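Local coordinates for hypothetical protein, similar to alpha-acetolactate decarboxylase (Staphylococcus aureus subsp. aureus, PDB 1XV2) that is of unconfirmed function but probably decarboxylates alpha-acetolactate to acetoin, at residues L14-A26 / P130-S142. Residues are numbered along the deposited sequence; the frame is centred on the assembly and turned at random.
Sequences LGTLMAGLLEGTA and PAQQPPYTRLIDS
Leu22 sets its CB over the centre of the Tyr136 ring, 3.7 Å from the centroid and 4° off the normal, a CH-pi contact, while Pro134 CB backs the opposite face. Chi1 of Leu22 (-43°) turns CG away from its carbonyl carbon, and CD1 reaches Gln132 CD at 3.7 Å. The Gln132 amide is held in turn, OE1 taking Thr137 N on an in-plane lone pair and NE2 giving to Ser142 OG. On the apolar side, Leu139 CD2 meets Leu17 CD2 at 3.5 Å, a tight fit, and the Met18 side chain crosses that of Leu139 at about a right angle.

Among polar links, Leu139 N donates to Met18 O (3.2 Å) from above the carbonyl plane; a water bridges that oxygen to Ile140 N. The same oxygen lies over one face of the Arg138 guanidinium, whose NH2 salt-bridges Glu232. Gly20, in a Schellman motif, brings its CA to 3.3 Å from Thr137 O.

The contact joins helix 14-18 to the loop entering helix 140-143. Helix 229-236 packs on Met18 and Ile140, Ala26 pairs with Val74 of strand 73-74, and the Leu17 side chain lies about 8 Å from the zinc ion.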
loop_
_atom_site.group_PDB
_atom_site.type_symbol
_atom_site.label_atom_id
_atom_site.label_comp_id
_atom_site.label_asym_id
_atom_site.label_seq_id
_atom_site.Cartn_x
_atom_site.Cartn_y
_atom_site.Cartn_z
ATOM N N LEU A 14 -7.628 2.031 -5.974
ATOM C CA LEU A 14 -8.044 2.781 -7.151
ATOM C C LEU A 14 -7.692 2.041 -8.437
ATOM O O LEU A 14 -8.479 2.010 -9.377
ATOM C CB LEU A 14 -7.388 4.162 -7.156
ATOM C CG LEU A 14 -7.717 5.050 -8.359
ATOM C CD1 LEU A 14 -9.220 5.243 -8.458
ATOM C CD2 LEU A 14 -7.006 6.382 -8.214
ATOM N N GLY A 15 -6.509 1.439 -8.466
ATOM C CA GLY A 15 -6.079 0.712 -9.646
ATOM C C GLY A 15 -6.962 -0.472 -10.004
ATOM O O GLY A 15 -7.221 -0.718 -11.178
ATOM N N THR A 16 -7.415 -1.212 -8.997
ATOM C CA THR A 16 -8.271 -2.370 -9.220
ATOM C C THR A 16 -9.681 -1.919 -9.602
ATOM O O THR A 16 -10.374 -2.597 -10.362
ATOM C CB THR A 16 -8.335 -3.272 -7.959
ATOM O OG1 THR A 16 -7.041 -3.839 -7.712
ATOM C CG2 THR A 16 -9.345 -4.395 -8.149
ATOM N N LEU A 17 -10.110 -0.778 -9.071
ATOM C CA LEU A 17 -11.426 -0.252 -9.412
ATOM C C LEU A 17 -11.358 0.118 -10.894
ATOM O O LEU A 17 -12.221 -0.269 -11.679
ATOM C CB LEU A 17 -11.751 0.996 -8.580
ATOM C CG LEU A 17 -13.191 1.519 -8.682
ATOM C CD1 LEU A 17 -14.107 0.624 -7.860
ATOM C CD2 LEU A 17 -13.270 2.960 -8.176
HETATM N N MSE A 18 -10.311 0.857 -11.267
HETATM C CA MSE A 18 -10.108 1.284 -12.653
HETATM C C MSE A 18 -10.081 0.089 -13.600
HETATM O O MSE A 18 -10.471 0.193 -14.762
HETATM C CB MSE A 18 -8.785 2.047 -12.792
HETATM C CG MSE A 18 -8.723 3.387 -12.080
HETATM SE SE MSE A 18 -9.911 4.723 -12.821
HETATM C CE MSE A 18 -8.971 5.111 -14.448
ATOM N N ALA A 19 -9.612 -1.047 -13.089
ATOM C CA ALA A 19 -9.514 -2.269 -13.877
ATOM C C ALA A 19 -10.870 -2.877 -14.223
ATOM O O ALA A 19 -10.953 -3.763 -15.072
ATOM C CB ALA A 19 -8.660 -3.292 -13.139
ATOM N N GLY A 20 -11.929 -2.422 -13.558
ATOM C CA GLY A 20 -13.246 -2.953 -13.862
ATOM C C GLY A 20 -13.933 -3.756 -12.774
ATOM O O GLY A 20 -15.032 -4.268 -12.991
ATOM N N LEU A 21 -13.304 -3.883 -11.610
ATOM C CA LEU A 21 -13.916 -4.628 -10.516
ATOM C C LEU A 21 -14.759 -3.664 -9.693
ATOM O O LEU A 21 -14.305 -3.107 -8.695
ATOM C CB LEU A 21 -12.839 -5.293 -9.651
ATOM C CG LEU A 21 -12.176 -6.514 -10.297
ATOM C CD1 LEU A 21 -11.362 -6.088 -11.502
ATOM C CD2 LEU A 21 -11.285 -7.208 -9.283
ATOM N N LEU A 22 -16.004 -3.485 -10.121
ATOM C CA LEU A 22 -16.908 -2.553 -9.468
ATOM C C LEU A 22 -17.901 -3.152 -8.475
ATOM O O LEU A 22 -18.765 -2.440 -7.966
ATOM C CB LEU A 22 -17.659 -1.761 -10.540
ATOM C CG LEU A 22 -16.786 -1.289 -11.711
ATOM C CD1 LEU A 22 -17.615 -0.428 -12.655
ATOM C CD2 LEU A 22 -15.584 -0.506 -11.183
ATOM N N GLU A 23 -17.790 -4.447 -8.194
ATOM C CA GLU A 23 -18.700 -5.078 -7.240
ATOM C C GLU A 23 -18.569 -4.472 -5.842
ATOM O O GLU A 23 -17.465 -4.193 -5.379
ATOM C CB GLU A 23 -18.437 -6.587 -7.162
ATOM C CG GLU A 23 -19.090 -7.396 -8.271
ATOM C CD GLU A 23 -18.864 -8.892 -8.119
ATOM O OE1 GLU A 23 -18.962 -9.403 -6.983
ATOM O OE2 GLU A 23 -18.602 -9.560 -9.139
ATOM N N GLY A 24 -19.698 -4.259 -5.174
ATOM C CA GLY A 24 -19.659 -3.717 -3.826
ATOM C C GLY A 24 -19.121 -4.816 -2.932
ATOM O O GLY A 24 -19.662 -5.919 -2.922
ATOM N N THR A 25 -18.060 -4.534 -2.183
ATOM C CA THR A 25 -17.465 -5.556 -1.329
ATOM C C THR A 25 -17.412 -5.200 0.148
ATOM O O THR A 25 -16.992 -6.009 0.976
ATOM C CB THR A 25 -16.047 -5.880 -1.804
ATOM O OG1 THR A 25 -15.275 -4.673 -1.842
ATOM C CG2 THR A 25 -16.087 -6.493 -3.192
ATOM N N ALA A 26 -17.822 -3.980 0.474
ATOM C CA ALA A 26 -17.848 -3.522 1.855
ATOM C C ALA A 26 -19.093 -2.662 2.043
ATOM O O ALA A 26 -19.596 -2.055 1.096
ATOM C CB ALA A 26 -16.591 -2.722 2.178
ATOM N N PRO A 130 -21.077 8.127 -13.389
ATOM C CA PRO A 130 -22.288 7.396 -13.774
ATOM C C PRO A 130 -22.136 5.910 -13.450
ATOM O O PRO A 130 -21.085 5.312 -13.692
ATOM C CB PRO A 130 -22.393 7.672 -15.270
ATOM C CG PRO A 130 -20.965 7.782 -15.686
ATOM C CD PRO A 130 -20.355 8.614 -14.578
ATOM N N ALA A 131 -23.187 5.322 -12.893
ATOM C CA ALA A 131 -23.162 3.919 -12.516
ATOM C C ALA A 131 -23.103 2.965 -13.705
ATOM O O ALA A 131 -23.578 3.274 -14.800
ATOM C CB ALA A 131 -24.379 3.597 -11.653
ATOM N N GLN A 132 -22.498 1.805 -13.473
ATOM C CA GLN A 132 -22.382 0.758 -14.485
ATOM C C GLN A 132 -23.193 -0.435 -13.993
ATOM O O GLN A 132 -23.401 -0.593 -12.794
ATOM C CB GLN A 132 -20.926 0.308 -14.647
ATOM C CG GLN A 132 -20.168 0.929 -15.809
ATOM C CD GLN A 132 -18.831 0.245 -16.040
ATOM O OE1 GLN A 132 -18.765 -0.978 -16.181
ATOM N NE2 GLN A 132 -17.759 1.030 -16.084
ATOM N N GLN A 133 -23.650 -1.263 -14.923
ATOM C CA GLN A 133 -24.397 -2.465 -14.577
ATOM C C GLN A 133 -23.545 -3.636 -15.047
ATOM O O GLN A 133 -22.942 -3.579 -16.120
ATOM C CB GLN A 133 -25.750 -2.490 -15.292
ATOM C CG GLN A 133 -26.684 -1.345 -14.924
ATOM C CD GLN A 133 -26.965 -1.281 -13.436
ATOM O OE1 GLN A 133 -27.345 -2.278 -12.819
ATOM N NE2 GLN A 133 -26.786 -0.100 -12.851
ATOM N N PRO A 134 -23.469 -4.712 -14.247
ATOM C CA PRO A 134 -22.668 -5.880 -14.631
ATOM C C PRO A 134 -23.217 -6.574 -15.876
ATOM O O PRO A 134 -24.424 -6.573 -16.112
ATOM C CB PRO A 134 -22.730 -6.763 -13.385
ATOM C CG PRO A 134 -24.064 -6.437 -12.807
ATOM C CD PRO A 134 -24.129 -4.933 -12.949
ATOM N N PRO A 135 -22.332 -7.161 -16.700
ATOM C CA PRO A 135 -20.872 -7.229 -16.565
ATOM C C PRO A 135 -20.210 -5.856 -16.657
ATOM O O PRO A 135 -20.583 -5.032 -17.493
ATOM C CB PRO A 135 -20.469 -8.143 -17.716
ATOM C CG PRO A 135 -21.467 -7.784 -18.769
ATOM C CD PRO A 135 -22.759 -7.763 -17.976
ATOM N N TYR A 136 -19.219 -5.624 -15.802
ATOM C CA TYR A 136 -18.513 -4.347 -15.762
ATOM C C TYR A 136 -17.390 -4.204 -16.785
ATOM O O TYR A 136 -16.910 -5.188 -17.346
ATOM C CB TYR A 136 -17.941 -4.125 -14.363
ATOM C CG TYR A 136 -18.983 -4.091 -13.276
ATOM C CD1 TYR A 136 -19.992 -3.123 -13.278
ATOM C CD2 TYR A 136 -18.959 -5.016 -12.232
ATOM C CE1 TYR A 136 -20.950 -3.080 -12.264
ATOM C CE2 TYR A 136 -19.910 -4.980 -11.215
ATOM C CZ TYR A 136 -20.900 -4.011 -11.236
ATOM O OH TYR A 136 -21.832 -3.968 -10.229
ATOM N N THR A 137 -16.985 -2.960 -17.022
ATOM C CA THR A 137 -15.899 -2.644 -17.946
ATOM C C THR A 137 -14.930 -1.752 -17.179
ATOM O O THR A 137 -15.165 -1.439 -16.010
ATOM C CB THR A 137 -16.388 -1.853 -19.174
ATOM O OG1 THR A 137 -16.885 -0.576 -18.751
ATOM C CG2 THR A 137 -17.491 -2.611 -19.901
ATOM N N ARG A 138 -13.849 -1.340 -17.830
ATOM C CA ARG A 138 -12.873 -0.472 -17.181
ATOM C C ARG A 138 -13.564 0.844 -16.825
ATOM O O ARG A 138 -14.312 1.402 -17.626
ATOM C CB ARG A 138 -11.679 -0.235 -18.108
ATOM C CG ARG A 138 -10.972 -1.522 -18.521
ATOM C CD ARG A 138 -9.699 -1.236 -19.297
ATOM N NE ARG A 138 -8.677 -0.622 -18.456
ATOM C CZ ARG A 138 -8.008 -1.262 -17.502
ATOM N NH1 ARG A 138 -8.243 -2.545 -17.262
ATOM N NH2 ARG A 138 -7.104 -0.615 -16.781
ATOM N N LEU A 139 -13.311 1.328 -15.616
ATOM C CA LEU A 139 -13.936 2.552 -15.121
ATOM C C LEU A 139 -13.727 3.792 -15.990
ATOM O O LEU A 139 -14.492 4.757 -15.901
ATOM C CB LEU A 139 -13.453 2.831 -13.697
ATOM C CG LEU A 139 -14.245 3.879 -12.916
ATOM C CD1 LEU A 139 -15.721 3.508 -12.914
ATOM C CD2 LEU A 139 -13.715 3.970 -11.497
ATOM N N ILE A 140 -12.698 3.770 -16.831
ATOM C CA ILE A 140 -12.412 4.906 -17.700
ATOM C C ILE A 140 -13.594 5.186 -18.628
ATOM O O ILE A 140 -13.818 6.328 -19.043
ATOM C CB ILE A 140 -11.143 4.652 -18.552
ATOM C CG1 ILE A 140 -10.795 5.901 -19.363
ATOM C CG2 ILE A 140 -11.359 3.460 -19.476
ATOM C CD1 ILE A 140 -10.495 7.121 -18.513
ATOM N N ASP A 141 -14.353 4.140 -18.942
ATOM C CA ASP A 141 -15.504 4.271 -19.828
ATOM C C ASP A 141 -16.608 5.085 -19.169
ATOM O O ASP A 141 -17.359 5.785 -19.842
ATOM C CB ASP A 141 -16.050 2.892 -20.222
ATOM C CG ASP A 141 -15.022 2.041 -20.949
ATOM O OD1 ASP A 141 -14.320 2.575 -21.834
ATOM O OD2 ASP A 141 -14.925 0.833 -20.642
ATOM N N SER A 142 -16.707 4.985 -17.848
ATOM C CA SER A 142 -17.720 5.729 -17.114
ATOM C C SER A 142 -17.322 7.195 -17.056
ATOM O O SER A 142 -18.137 8.083 -17.318
ATOM C CB SER A 142 -17.866 5.175 -15.700
ATOM O OG SER A 142 -18.321 3.834 -15.738
HETATM O O HOH W 1 -10.257 2.437 -16.444
#